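Local coordinates for flocculation protein FLO11 (Saccharomyces cerevisiae, PDB 4UYT) that mediates homotypic cell-cell adhesion in yeast flocculation through its N-terminal adhesin domain and contributes to substrate adhesion, invasive and pseudohyphal growth and biofilm formation, at residues A[45-50]-A[170-175]; A[6-11]-A[166-171]; A[101-106]-A[115-120]; A[144-149]-A[160-165]. One frame throughout, in Å; residues are numbered along the deposited sequence. Where two conformers were deposited one is given.

Interaction 1. Residues A[45-50]-A[170-175]; sequences NTYQIT and IDCDNN. With NA (sodium ion), chain G.
The ring of Tyr47 meets the 170-175 loop by its edge: Asp171 N lies in the ring plane near OH, and Cys172 SG stands beside CD2 and CE2. The loop takes up neither face; elsewhere the ring meets Trp168 edge-to-face and Trp41 with the planes inclined. Asp171 N donates to Tyr47 OH over 2.8 Å, a nearly straight bond (164°). Cys172 SG comes to 4.1 Å from Tyr47 CE2 and lies 83° off the ring normal, a sulfur-aromatic contact at the rim. The tyrosine leaves strand 46-55 on the side facing the loop, and its CG stands anti to the carbonyl carbon (chi1 -57°). The loop turns sharply here, Asp171 and Cys172 both having left-handed backbone conformations, and Asp173 N reaches back to Ile170 O at 3.1 Å. Further out, one water lies 2.7 Å from Asn45 OD1 and 2.6 Å from Asp171 OD1, bridging the two side chains. On the same strand, Gln48 O is 2.9 Å from a sodium ion that Ser38 and a water also bind; that water donates to Gln48 OE1. Cys172 is disulfide-bonded to Cys8, so the turn is tied covalently as well as by the phenol. This is a beta-turn of type III' character spanning Ile170 to Asp173, docked on a sheet of the fibronectin type III-like Flo11 adhesin domain.

Interaction 2. Residues A[6-11]-A[166-171]; sequences TSCNSI and FYWNID
Cys8 SG approaches the indole of Trp168 obliquely, 54° off the normal of the five-membered ring, and comes within 3.8 Å of Trp168 CD1. The first torsion sets Trp168 CG between the backbone N and the carbonyl carbon (chi1 54°); the indole then leads away, leaving CB and CD1 beside the sulfur. The same sulfur lies 3.5 Å from Asn169 O, and its disulfide to Cys172 returns it to the loop just beyond the strand. At the other end, Ile11 and Phe166 cross obliquely, branch CG2 of Ile11 reaching Phe166 CD2 at 4.2 Å. Thr6 turns its methyl CG2 toward Asp171 O, 3.8 Å away. Between these side chains the backbones run nearly antiparallel (159°), yet they are joined by water rather than by direct pairing: one molecule donates to Ser10 O at 2.7 Å and accepts from Asn169 N at 2.9 Å. Cys8 still pairs with Val39 of strand 32-43, whereas strand 12-13, just after Ile11, pairs with strand 166-169. The segment passes from the edge of one sheet to the edge of another, an N-terminal crossing consistent with the split first strand of many beta-sandwich domains, here stapled by a disulfide.

Interaction 3. Residues A[101-106]-A[115-120]; sequences FEVYAT and WMPNFQ. With NA (sodium ion), chain B.
Phe101 and Phe119 meet in the hydrophobic interior of the adhesin domain as a T-shaped (edge-to-face) pair. Phe101 points its tip at one face of Phe119, CZ standing 3.9 Å above that ring's plane and offset toward the rim. The centroids are 5.4 Å apart and the planes stand at 89°. Phe101 belongs to strand 96-104, the edge of the four-stranded sheet, while Phe119 leads into strand 120-125 of the five-stranded one; Ile69 packs on both rings, so the pair joins the two layers of the beta-sandwich. Nearer the surface, Pro117 lies against the strand, its CG 3.7 Å from Val103 CB and 3.2 Å from Tyr104 O. Ala105 CB in turn presses on Trp115 O at 3.3 Å. That carbonyl accepts from a water at 2.7 Å, and the same water accepts from Thr106 N, bridging the two backbones beside their closest approach at Ala105 and Met116. The indole of Trp115 leads away from the strand; a sodium ion is modelled in its plane, 2.9 Å from NE1, a nitrogen that normally carries a proton, so its role as a ligand is doubtful.

Interaction 4. Residues A[144-149]-A[160-165]; sequences FDLSTG and QTDFPG
Asp162 reaches back to strand 143-147 with its carboxylate, OD2 accepting from Ser147 N at 2.9 Å in a nearly straight bond (165°) on the lone pair away from OD1. Its CG stands anti to the carbonyl carbon (chi1 -52°), and the carboxylate lies against the Leu146-Ser147 backbone, OD2 3.2 Å from Leu146 CA. A water 2.7 Å from OD2 also lies by Asp145 O, and the flank of the carboxylate rests on Leu146, whose CD2 is 3.6 Å from Asp162 CG, the two side chains crossing at about a right angle. The other leucine branch turns to the aromatic ring: Leu146 CD1 lies obliquely, 3.6 Å from Phe163 CZ. Tyr32 packs on both Leu146 and Phe163. Backbone bonds make a single parallel bridge at the end of this edge strand of the five-stranded sheet. Phe163 N donates to Ser147 O at 3.0 Å, and Phe163 O accepts from Gly149 N at 2.9 Å, bracketing Thr148. Ser147 O has a second donor, Asp162 N, tilted from the carbonyl plane. Thr161 holds OG1 between its backbone N and carbonyl carbon (chi1 70°), 2.8 Å from Gly149 O, while Ser159 OG is its hydrogen-bond partner outside. Gly149 adopts backbone angles at which a CB would jam against the preceding carbonyl. Thr148 OG1 is held by Asn118 ND2 and Phe119 N, and methyl CG2 touches the Phe163 ring edge.

From the N terminus, 6-11 opens interaction 2 and 45-50 opens interaction 1. Both loops stay open while interaction 3 (101-106 with 115-120) and interaction 4 (144-149 with 160-165) close short loops one after the other within them. Segment 166-171 then closes interaction 2, and 170-175 closes interaction 1; because 45-50 lies inside the first loop and 172-175 beyond its end, the two long closures cross, sharing Ile170 and Asp171 and joined by the Cys8-Cys172 disulfide. Backbone pairing of 45-50 with 101-106 links interactions 1 and 3, Phe166 with Met116 links 2 and 3, and Phe119 with Thr148 links 3 and 4, so interaction 3 connects the terminal region to the five-stranded sheet.

Interaction 1. Residues A[45-50]-A[170-175]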
loop_
_atom_site.group_PDB
_atom_site.type_symbol
_atom_site.label_atom_id
_atom_site.label_comp_id
_atom_site.label_asym_id
_atom_site.label_seq_id
_atom_site.Cartn_x
_atom_site.Cartn_y
_atom_site.Cartn_z
ATOM N N ASN A 45 11.626 6.918 14.962
ATOM C CA ASN A 45 11.057 5.641 14.435
ATOM C C ASN A 45 10.397 5.841 13.086
ATOM O O ASN A 45 9.418 5.163 12.743
ATOM C CB ASN A 45 10.081 4.984 15.432
ATOM C CG ASN A 45 10.831 4.494 16.628
ATOM O OD1 ASN A 45 11.662 3.594 16.498
ATOM N ND2 ASN A 45 10.567 5.049 17.781
ATOM N N THR A 46 10.967 6.771 12.330
ATOM C CA THR A 46 10.448 7.179 11.049
ATOM C C THR A 46 11.246 6.505 9.935
ATOM O O THR A 46 12.490 6.562 9.928
ATOM C CB THR A 46 10.552 8.689 10.911
ATOM O OG1 THR A 46 9.875 9.288 12.020
ATOM C CG2 THR A 46 9.928 9.161 9.634
ATOM N N TYR A 47 10.517 5.895 8.994
ATOM C CA TYR A 47 11.120 5.192 7.852
ATOM C C TYR A 47 10.481 5.704 6.592
ATOM O O TYR A 47 9.276 5.936 6.534
ATOM C CB TYR A 47 10.864 3.667 7.947
ATOM C CG TYR A 47 11.380 3.076 9.215
ATOM C CD1 TYR A 47 10.659 3.148 10.398
ATOM C CD2 TYR A 47 12.611 2.429 9.242
ATOM C CE1 TYR A 47 11.152 2.635 11.549
ATOM C CE2 TYR A 47 13.100 1.885 10.407
ATOM C CZ TYR A 47 12.360 1.998 11.570
ATOM O OH TYR A 47 12.852 1.452 12.712
ATOM N N GLN A 48 11.326 5.837 5.570
ATOM C CA GLN A 48 10.876 6.133 4.228
ATOM C C GLN A 48 10.755 4.813 3.487
ATOM O O GLN A 48 11.735 4.078 3.364
ATOM C CB GLN A 48 11.870 7.058 3.539
ATOM C CG GLN A 48 11.397 7.502 2.177
ATOM C CD GLN A 48 12.256 8.579 1.608
ATOM O OE1 GLN A 48 13.408 8.350 1.309
ATOM N NE2 GLN A 48 11.705 9.771 1.461
ATOM N N ILE A 49 9.538 4.480 3.050
ATOM C CA ILE A 49 9.266 3.220 2.394
ATOM C C ILE A 49 8.769 3.450 0.987
ATOM O O ILE A 49 8.164 4.492 0.716
ATOM C CB ILE A 49 8.280 2.349 3.201
ATOM C CG1 ILE A 49 6.831 2.821 3.133
ATOM C CG2 ILE A 49 8.771 2.256 4.630
ATOM C CD1 ILE A 49 5.847 1.872 3.795
ATOM N N THR A 50 9.019 2.467 0.133
ATOM C CA THR A 50 8.518 2.489 -1.211
ATOM C C THR A 50 7.657 1.228 -1.393
ATOM O O THR A 50 8.086 0.130 -1.069
ATOM C CB THR A 50 9.655 2.517 -2.224
ATOM O OG1 THR A 50 10.413 3.722 -1.996
ATOM C CG2 THR A 50 9.135 2.524 -3.647
ATOM N N ILE A 170 14.547 -2.617 13.123
ATOM C CA ILE A 170 14.531 -1.353 13.861
ATOM C C ILE A 170 15.765 -0.541 13.478
ATOM O O ILE A 170 16.899 -1.051 13.488
ATOM C CB ILE A 170 14.481 -1.619 15.371
ATOM C CG1 ILE A 170 13.160 -2.290 15.763
ATOM C CG2 ILE A 170 14.682 -0.330 16.168
ATOM C CD1 ILE A 170 13.190 -2.956 17.124
ATOM N N ASP A 171 15.533 0.717 13.132
ATOM C CA ASP A 171 16.549 1.688 12.715
ATOM C C ASP A 171 17.334 1.201 11.486
ATOM O O ASP A 171 18.387 1.757 11.150
ATOM C CB ASP A 171 17.485 2.045 13.858
ATOM C CG ASP A 171 16.750 2.586 15.066
ATOM O OD1 ASP A 171 15.626 3.130 14.874
ATOM O OD2 ASP A 171 17.264 2.451 16.194
ATOM N N CYS A 172 16.801 0.177 10.791
ATOM C CA CYS A 172 17.549 -0.466 9.721
ATOM C C CYS A 172 18.967 -0.850 10.121
ATOM O O CYS A 172 19.875 -0.850 9.301
ATOM C CB CYS A 172 17.498 0.277 8.424
ATOM S SG CYS A 172 15.787 0.369 7.777
ATOM N N ASP A 173 19.144 -1.209 11.387
ATOM C CA ASP A 173 20.406 -1.737 11.835
ATOM C C ASP A 173 20.479 -3.201 11.411
ATOM O O ASP A 173 19.880 -4.089 12.020
ATOM C CB ASP A 173 20.527 -1.623 13.334
ATOM C CG ASP A 173 21.812 -2.173 13.866
ATOM O OD1 ASP A 173 22.545 -2.849 13.123
ATOM O OD2 ASP A 173 22.144 -1.856 15.043
ATOM N N ASN A 174 21.180 -3.448 10.315
ATOM C CA ASN A 174 21.193 -4.780 9.707
ATOM C C ASN A 174 22.036 -5.785 10.474
ATOM O O ASN A 174 22.019 -6.967 10.154
ATOM C CB ASN A 174 21.674 -4.673 8.276
ATOM C CG ASN A 174 20.742 -3.849 7.426
ATOM O OD1 ASN A 174 21.128 -2.770 6.905
ATOM N ND2 ASN A 174 19.532 -4.276 7.325
ATOM N N ASN A 175 22.723 -5.353 11.513
ATOM C CA ASN A 175 23.508 -6.190 12.370
ATOM C C ASN A 175 22.798 -6.531 13.645
ATOM O O ASN A 175 23.368 -7.237 14.470
ATOM C CB ASN A 175 24.857 -5.506 12.690
ATOM C CG ASN A 175 25.935 -6.470 13.082
ATOM O OD1 ASN A 175 26.011 -7.562 12.546
ATOM N ND2 ASN A 175 26.782 -6.062 14.034
HETATM NA NA NA G . 12.524 3.761 0.647
HETATM O O HOH W 1 14.323 3.687 17.045
HETATM O O HOH W 2 13.811 5.731 0.140
#

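Interaction 2. Residues A[6-11]-A[166-171]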
loop_
_atom_site.group_PDB
_atom_site.type_symbol
_atom_site.label_atom_id
_atom_site.label_comp_id
_atom_site.label_asym_id
_atom_site.label_seq_id
_atom_site.Cartn_x
_atom_site.Cartn_y
_atom_site.Cartn_z
ATOM N N THR A 6 19.493 5.098 6.303
ATOM C CA THR A 6 20.024 3.764 6.604
ATOM C C THR A 6 19.123 2.719 5.947
ATOM O O THR A 6 17.982 2.551 6.371
ATOM C CB THR A 6 20.139 3.509 8.105
ATOM O OG1 THR A 6 20.835 4.594 8.743
ATOM C CG2 THR A 6 20.896 2.251 8.372
ATOM N N SER A 7 19.609 2.069 4.904
ATOM C CA SER A 7 18.793 1.110 4.187
ATOM C C SER A 7 18.673 -0.207 4.932
ATOM O O SER A 7 19.668 -0.751 5.399
ATOM C CB SER A 7 19.354 0.860 2.803
ATOM O OG SER A 7 19.308 2.036 2.035
ATOM N N CYS A 8 17.439 -0.704 5.017
ATOM C CA CYS A 8 17.155 -2.030 5.545
ATOM C C CYS A 8 17.409 -3.082 4.472
ATOM O O CYS A 8 16.920 -2.988 3.354
ATOM C CB CYS A 8 15.701 -2.148 5.957
ATOM S SG CYS A 8 15.274 -1.614 7.639
ATOM N N ASN A 9 18.128 -4.137 4.819
ATOM C CA ASN A 9 18.427 -5.213 3.884
ATOM C C ASN A 9 17.275 -6.207 3.725
ATOM O O ASN A 9 17.002 -6.622 2.625
ATOM C CB ASN A 9 19.676 -5.962 4.303
ATOM C CG ASN A 9 20.941 -5.125 4.183
ATOM O OD1 ASN A 9 20.995 -4.085 3.517
ATOM N ND2 ASN A 9 21.981 -5.569 4.867
ATOM N N SER A 10 16.629 -6.560 4.807
ATOM C CA SER A 10 15.583 -7.601 4.800
ATOM C C SER A 10 14.217 -6.989 5.078
ATOM O O SER A 10 13.925 -6.588 6.188
ATOM C CB SER A 10 15.893 -8.628 5.870
ATOM O OG SER A 10 14.894 -9.642 5.935
ATOM N N ILE A 11 13.346 -7.020 4.077
ATOM C CA ILE A 11 11.993 -6.539 4.169
ATOM C C ILE A 11 11.135 -7.785 4.061
ATOM O O ILE A 11 11.183 -8.482 3.053
ATOM C CB ILE A 11 11.674 -5.538 3.044
ATOM C CG1 ILE A 11 12.635 -4.347 3.088
ATOM C CG2 ILE A 11 10.237 -5.097 3.138
ATOM C CD1 ILE A 11 12.620 -3.539 1.818
ATOM N N PHE A 166 4.056 -6.092 6.535
ATOM C CA PHE A 166 5.490 -6.251 6.357
ATOM C C PHE A 166 6.191 -5.835 7.616
ATOM O O PHE A 166 5.675 -5.019 8.398
ATOM C CB PHE A 166 5.998 -5.394 5.194
ATOM C CG PHE A 166 5.545 -5.894 3.869
ATOM C CD1 PHE A 166 4.280 -5.579 3.381
ATOM C CD2 PHE A 166 6.394 -6.688 3.080
ATOM C CE1 PHE A 166 3.867 -6.095 2.164
ATOM C CE2 PHE A 166 5.967 -7.181 1.850
ATOM C CZ PHE A 166 4.718 -6.869 1.405
ATOM N N TYR A 167 7.416 -6.322 7.785
ATOM C CA TYR A 167 8.251 -5.876 8.896
ATOM C C TYR A 167 9.699 -5.798 8.443
ATOM O O TYR A 167 10.096 -6.301 7.392
ATOM C CB TYR A 167 8.048 -6.791 10.106
ATOM C CG TYR A 167 8.526 -8.227 9.975
ATOM C CD1 TYR A 167 9.870 -8.537 10.079
ATOM C CD2 TYR A 167 7.627 -9.274 9.904
ATOM C CE1 TYR A 167 10.335 -9.817 10.074
ATOM C CE2 TYR A 167 8.082 -10.605 9.903
ATOM C CZ TYR A 167 9.457 -10.849 9.979
ATOM O OH TYR A 167 9.985 -12.124 9.992
ATOM N N TRP A 168 10.506 -5.115 9.245
ATOM C CA TRP A 168 11.903 -4.856 8.912
ATOM C C TRP A 168 12.650 -4.499 10.207
ATOM O O TRP A 168 12.076 -4.356 11.271
ATOM C CB TRP A 168 12.034 -3.739 7.903
ATOM C CG TRP A 168 11.348 -2.463 8.273
ATOM C CD1 TRP A 168 11.793 -1.496 9.143
ATOM C CD2 TRP A 168 10.098 -2.001 7.786
ATOM N NE1 TRP A 168 10.885 -0.467 9.231
ATOM C CE2 TRP A 168 9.845 -0.734 8.392
ATOM C CE3 TRP A 168 9.170 -2.503 6.860
ATOM C CZ2 TRP A 168 8.749 0.048 8.070
ATOM C CZ3 TRP A 168 8.078 -1.731 6.546
ATOM C CH2 TRP A 168 7.879 -0.466 7.143
ATOM N N ASN A 169 13.959 -4.348 10.075
ATOM C CA ASN A 169 14.802 -4.096 11.233
ATOM C C ASN A 169 14.612 -2.678 11.812
ATOM O O ASN A 169 14.626 -1.687 11.082
ATOM C CB ASN A 169 16.266 -4.311 10.923
ATOM C CG ASN A 169 16.658 -5.781 10.960
ATOM O OD1 ASN A 169 15.874 -6.667 10.609
ATOM N ND2 ASN A 169 17.880 -6.048 11.363
ATOM N N ILE A 170 14.547 -2.617 13.123
ATOM C CA ILE A 170 14.531 -1.353 13.861
ATOM C C ILE A 170 15.765 -0.541 13.478
ATOM O O ILE A 170 16.899 -1.051 13.488
ATOM C CB ILE A 170 14.481 -1.619 15.371
ATOM C CG1 ILE A 170 13.160 -2.290 15.763
ATOM C CG2 ILE A 170 14.682 -0.330 16.168
ATOM C CD1 ILE A 170 13.190 -2.956 17.124
ATOM N N ASP A 171 15.533 0.717 13.132
ATOM C CA ASP A 171 16.549 1.688 12.715
ATOM C C ASP A 171 17.334 1.201 11.486
ATOM O O ASP A 171 18.387 1.757 11.150
ATOM C CB ASP A 171 17.485 2.045 13.858
ATOM C CG ASP A 171 16.750 2.586 15.066
ATOM O OD1 ASP A 171 15.626 3.130 14.874
ATOM O OD2 ASP A 171 17.264 2.451 16.194
HETATM O O HOH W 3 15.435 -4.930 7.686
#

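Interaction 3. Residues A[101-106]-A[115-120]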
loop_
_atom_site.group_PDB
_atom_site.type_symbol
_atom_site.label_atom_id
_atom_site.label_comp_id
_atom_site.label_asym_id
_atom_site.label_seq_id
_atom_site.Cartn_x
_atom_site.Cartn_y
_atom_site.Cartn_z
ATOM N N PHE A 101 6.804 7.177 0.832
ATOM C CA PHE A 101 6.241 8.000 1.891
ATOM C C PHE A 101 6.824 7.524 3.197
ATOM O O PHE A 101 7.491 6.510 3.258
ATOM C CB PHE A 101 4.711 7.985 1.907
ATOM C CG PHE A 101 4.110 6.610 2.072
ATOM C CD1 PHE A 101 3.960 5.747 0.982
ATOM C CD2 PHE A 101 3.667 6.180 3.306
ATOM C CE1 PHE A 101 3.418 4.499 1.130
ATOM C CE2 PHE A 101 3.097 4.924 3.447
ATOM C CZ PHE A 101 2.984 4.089 2.358
ATOM N N GLU A 102 6.590 8.315 4.253
ATOM C CA GLU A 102 7.138 8.017 5.563
ATOM C C GLU A 102 6.071 7.420 6.501
ATOM O O GLU A 102 4.906 7.808 6.504
ATOM C CB GLU A 102 7.775 9.256 6.183
ATOM C CG GLU A 102 9.052 9.649 5.472
ATOM C CD GLU A 102 9.657 10.931 6.022
ATOM O OE1 GLU A 102 8.936 11.872 6.379
ATOM O OE2 GLU A 102 10.869 11.025 6.069
ATOM N N VAL A 103 6.550 6.491 7.327
ATOM C CA VAL A 103 5.735 5.865 8.345
ATOM C C VAL A 103 6.494 5.896 9.658
ATOM O O VAL A 103 7.723 5.897 9.678
ATOM C CB VAL A 103 5.359 4.413 7.991
ATOM C CG1 VAL A 103 4.533 4.372 6.718
ATOM C CG2 VAL A 103 6.591 3.524 7.879
ATOM N N TYR A 104 5.737 5.842 10.748
ATOM C CA TYR A 104 6.294 5.584 12.050
ATOM C C TYR A 104 6.024 4.113 12.365
ATOM O O TYR A 104 4.870 3.685 12.456
ATOM C CB TYR A 104 5.625 6.449 13.127
ATOM C CG TYR A 104 5.565 7.927 12.864
ATOM C CD1 TYR A 104 6.648 8.645 12.364
ATOM C CD2 TYR A 104 4.397 8.636 13.182
ATOM C CE1 TYR A 104 6.588 10.011 12.167
ATOM C CE2 TYR A 104 4.329 9.999 12.974
ATOM C CZ TYR A 104 5.416 10.686 12.475
ATOM O OH TYR A 104 5.304 12.034 12.302
ATOM N N ALA A 105 7.090 3.322 12.458
ATOM C CA ALA A 105 6.961 1.854 12.678
ATOM C C ALA A 105 7.500 1.552 14.037
ATOM O O ALA A 105 8.700 1.735 14.275
ATOM C CB ALA A 105 7.708 1.079 11.595
ATOM N N THR A 106 6.631 1.146 14.939
ATOM C CA THR A 106 6.988 0.991 16.320
ATOM C C THR A 106 6.542 -0.329 16.961
ATOM O O THR A 106 7.051 -0.629 18.014
ATOM C CB THR A 106 6.461 2.152 17.175
ATOM O OG1 THR A 106 5.037 2.116 17.095
ATOM C CG2 THR A 106 7.009 3.481 16.702
ATOM N N TRP A 115 6.889 -3.884 12.813
ATOM C CA TRP A 115 5.862 -3.914 11.804
ATOM C C TRP A 115 5.672 -2.562 11.147
ATOM O O TRP A 115 5.608 -1.506 11.791
ATOM C CB TRP A 115 4.518 -4.301 12.408
ATOM C CG TRP A 115 4.383 -5.746 12.791
ATOM C CD1 TRP A 115 4.445 -6.277 14.032
ATOM C CD2 TRP A 115 4.105 -6.824 11.900
ATOM N NE1 TRP A 115 4.224 -7.620 13.970
ATOM C CE2 TRP A 115 3.983 -7.991 12.673
ATOM C CE3 TRP A 115 3.900 -6.907 10.525
ATOM C CZ2 TRP A 115 3.698 -9.241 12.106
ATOM C CZ3 TRP A 115 3.585 -8.135 9.974
ATOM C CH2 TRP A 115 3.494 -9.296 10.768
ATOM N N MET A 116 5.484 -2.603 9.848
ATOM C CA MET A 116 4.871 -1.501 9.147
ATOM C C MET A 116 3.501 -1.189 9.762
ATOM O O MET A 116 2.709 -2.106 9.941
ATOM C CB MET A 116 4.671 -1.926 7.705
ATOM C CG MET A 116 4.133 -0.860 6.777
ATOM S SD MET A 116 3.897 -1.498 5.120
ATOM C CE MET A 116 2.338 -2.348 5.312
ATOM N N PRO A 117 3.173 0.083 10.028
ATOM C CA PRO A 117 1.796 0.405 10.431
ATOM C C PRO A 117 0.904 0.259 9.216
ATOM O O PRO A 117 1.289 0.694 8.121
ATOM C CB PRO A 117 1.911 1.872 10.903
ATOM C CG PRO A 117 3.056 2.443 10.081
ATOM C CD PRO A 117 4.021 1.285 9.888
ATOM N N ASN A 118 -0.269 -0.332 9.378
ATOM C CA ASN A 118 -1.112 -0.625 8.243
ATOM C C ASN A 118 -1.820 0.632 7.753
ATOM O O ASN A 118 -2.047 1.595 8.468
ATOM C CB ASN A 118 -2.063 -1.755 8.603
ATOM C CG ASN A 118 -1.329 -3.060 8.772
ATOM O OD1 ASN A 118 -1.494 -3.767 9.813
ATOM N ND2 ASN A 118 -0.522 -3.408 7.834
ATOM N N PHE A 119 -2.200 0.572 6.498
ATOM C CA PHE A 119 -2.822 1.689 5.824
ATOM C C PHE A 119 -3.783 1.126 4.783
ATOM O O PHE A 119 -3.879 -0.083 4.576
ATOM C CB PHE A 119 -1.757 2.637 5.210
ATOM C CG PHE A 119 -0.808 1.948 4.252
ATOM C CD1 PHE A 119 -1.146 1.754 2.938
ATOM C CD2 PHE A 119 0.429 1.497 4.674
ATOM C CE1 PHE A 119 -0.281 1.101 2.062
ATOM C CE2 PHE A 119 1.308 0.858 3.813
ATOM C CZ PHE A 119 0.933 0.675 2.502
ATOM N N GLN A 120 -4.481 2.034 4.113
ATOM C CA GLN A 120 -5.363 1.666 3.025
ATOM C C GLN A 120 -5.041 2.499 1.818
ATOM O O GLN A 120 -4.480 3.593 1.917
ATOM C CB GLN A 120 -6.835 1.822 3.412
ATOM C CG GLN A 120 -7.201 1.097 4.693
ATOM C CD GLN A 120 -6.817 1.896 5.914
ATOM O OE1 GLN A 120 -7.120 3.082 5.996
ATOM N NE2 GLN A 120 -6.122 1.262 6.866
HETATM NA NA NA B . 3.912 -9.651 16.008
HETATM O O HOH W 4 4.314 -0.417 13.899
HETATM O O HOH W 5 5.696 -11.255 16.914
#

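Interaction 4. Residues A[144-149]-A[160-165]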
loop_
_atom_site.group_PDB
_atom_site.type_symbol
_atom_site.label_atom_id
_atom_site.label_comp_id
_atom_site.label_asym_id
_atom_site.label_seq_id
_atom_site.Cartn_x
_atom_site.Cartn_y
_atom_site.Cartn_z
ATOM N N PHE A 144 -13.300 1.661 -4.073
ATOM C CA PHE A 144 -12.986 0.705 -3.036
ATOM C C PHE A 144 -11.703 1.104 -2.347
ATOM O O PHE A 144 -10.913 1.907 -2.856
ATOM C CB PHE A 144 -12.852 -0.705 -3.642
ATOM C CG PHE A 144 -11.831 -0.804 -4.758
ATOM C CD1 PHE A 144 -10.479 -1.058 -4.501
ATOM C CD2 PHE A 144 -12.213 -0.652 -6.075
ATOM C CE1 PHE A 144 -9.547 -1.127 -5.537
ATOM C CE2 PHE A 144 -11.299 -0.739 -7.104
ATOM C CZ PHE A 144 -9.957 -0.959 -6.839
ATOM N N ASP A 145 -11.536 0.535 -1.169
ATOM C CA ASP A 145 -10.325 0.698 -0.383
ATOM C C ASP A 145 -9.674 -0.662 -0.257
ATOM O O ASP A 145 -10.377 -1.640 0.016
ATOM C CB ASP A 145 -10.652 1.195 1.024
ATOM C CG ASP A 145 -11.196 2.609 1.060
ATOM O OD1 ASP A 145 -11.129 3.347 0.060
ATOM O OD2 ASP A 145 -11.663 2.995 2.144
ATOM N N LEU A 146 -8.365 -0.743 -0.432
ATOM C CA LEU A 146 -7.571 -1.948 -0.228
ATOM C C LEU A 146 -6.684 -1.716 0.974
ATOM O O LEU A 146 -5.947 -0.730 1.044
ATOM C CB LEU A 146 -6.722 -2.262 -1.436
ATOM C CG LEU A 146 -7.513 -2.534 -2.711
ATOM C CD1 LEU A 146 -6.558 -2.896 -3.839
ATOM C CD2 LEU A 146 -8.587 -3.600 -2.532
ATOM N N SER A 147 -6.741 -2.646 1.909
ATOM C CA SER A 147 -6.046 -2.496 3.163
ATOM C C SER A 147 -4.871 -3.455 3.309
ATOM O O SER A 147 -4.900 -4.564 2.783
ATOM C CB SER A 147 -7.016 -2.728 4.301
ATOM O OG SER A 147 -7.472 -4.058 4.254
ATOM N N THR A 148 -3.879 -3.051 4.109
ATOM C CA THR A 148 -2.765 -3.925 4.427
ATOM C C THR A 148 -2.965 -4.545 5.802
ATOM O O THR A 148 -3.599 -3.968 6.687
ATOM C CB THR A 148 -1.402 -3.174 4.430
ATOM O OG1 THR A 148 -1.349 -2.227 5.507
ATOM C CG2 THR A 148 -1.162 -2.425 3.159
ATOM N N GLY A 149 -2.306 -5.679 5.999
ATOM C CA GLY A 149 -2.091 -6.186 7.321
ATOM C C GLY A 149 -2.126 -7.701 7.436
ATOM O O GLY A 149 -2.708 -8.409 6.595
ATOM N N GLN A 160 -8.819 -10.786 5.868
ATOM C CA GLN A 160 -9.832 -9.741 5.767
ATOM C C GLN A 160 -9.180 -8.385 5.455
ATOM O O GLN A 160 -9.825 -7.340 5.505
ATOM C CB GLN A 160 -10.700 -9.756 7.024
ATOM C CG GLN A 160 -11.585 -11.001 7.035
ATOM C CD GLN A 160 -12.134 -11.385 8.394
ATOM O OE1 GLN A 160 -11.781 -10.797 9.414
ATOM N NE2 GLN A 160 -13.001 -12.394 8.412
ATOM N N THR A 161 -7.891 -8.438 5.123
ATOM C CA THR A 161 -7.171 -7.370 4.419
ATOM C C THR A 161 -6.894 -7.865 2.993
ATOM O O THR A 161 -7.072 -9.042 2.659
ATOM C CB THR A 161 -5.813 -7.036 5.071
ATOM O OG1 THR A 161 -4.937 -8.131 4.845
ATOM C CG2 THR A 161 -5.984 -6.741 6.546
ATOM N N ASP A 162 -6.453 -6.934 2.165
ATOM C CA ASP A 162 -6.176 -7.183 0.772
ATOM C C ASP A 162 -4.712 -7.393 0.434
ATOM O O ASP A 162 -4.399 -7.970 -0.619
ATOM C CB ASP A 162 -6.751 -6.022 -0.023
ATOM C CG ASP A 162 -8.203 -5.799 0.341
ATOM O OD1 ASP A 162 -9.025 -6.695 0.020
ATOM O OD2 ASP A 162 -8.470 -4.796 1.032
ATOM N N PHE A 163 -3.843 -6.905 1.313
ATOM C CA PHE A 163 -2.419 -6.956 1.098
ATOM C C PHE A 163 -1.748 -7.385 2.395
ATOM O O PHE A 163 -2.253 -7.047 3.460
ATOM C CB PHE A 163 -1.855 -5.559 0.804
ATOM C CG PHE A 163 -2.425 -4.850 -0.392
ATOM C CD1 PHE A 163 -2.473 -5.466 -1.629
ATOM C CD2 PHE A 163 -2.784 -3.518 -0.291
ATOM C CE1 PHE A 163 -2.881 -4.737 -2.729
ATOM C CE2 PHE A 163 -3.171 -2.798 -1.386
ATOM C CZ PHE A 163 -3.246 -3.417 -2.598
ATOM N N PRO A 164 -0.623 -8.085 2.312
ATOM C CA PRO A 164 0.103 -8.429 3.520
ATOM C C PRO A 164 0.618 -7.219 4.270
ATOM O O PRO A 164 0.854 -6.145 3.726
ATOM C CB PRO A 164 1.294 -9.274 2.998
ATOM C CG PRO A 164 1.410 -8.975 1.543
ATOM C CD PRO A 164 0.065 -8.545 1.087
ATOM N N GLY A 165 0.780 -7.408 5.570
ATOM C CA GLY A 165 1.691 -6.572 6.335
ATOM C C GLY A 165 3.142 -6.981 6.146
ATOM O O GLY A 165 3.440 -8.085 5.638
HETATM O O HOH W 6 -11.099 -4.127 0.849
HETATM O O HOH W 7 -9.615 -4.713 5.810
#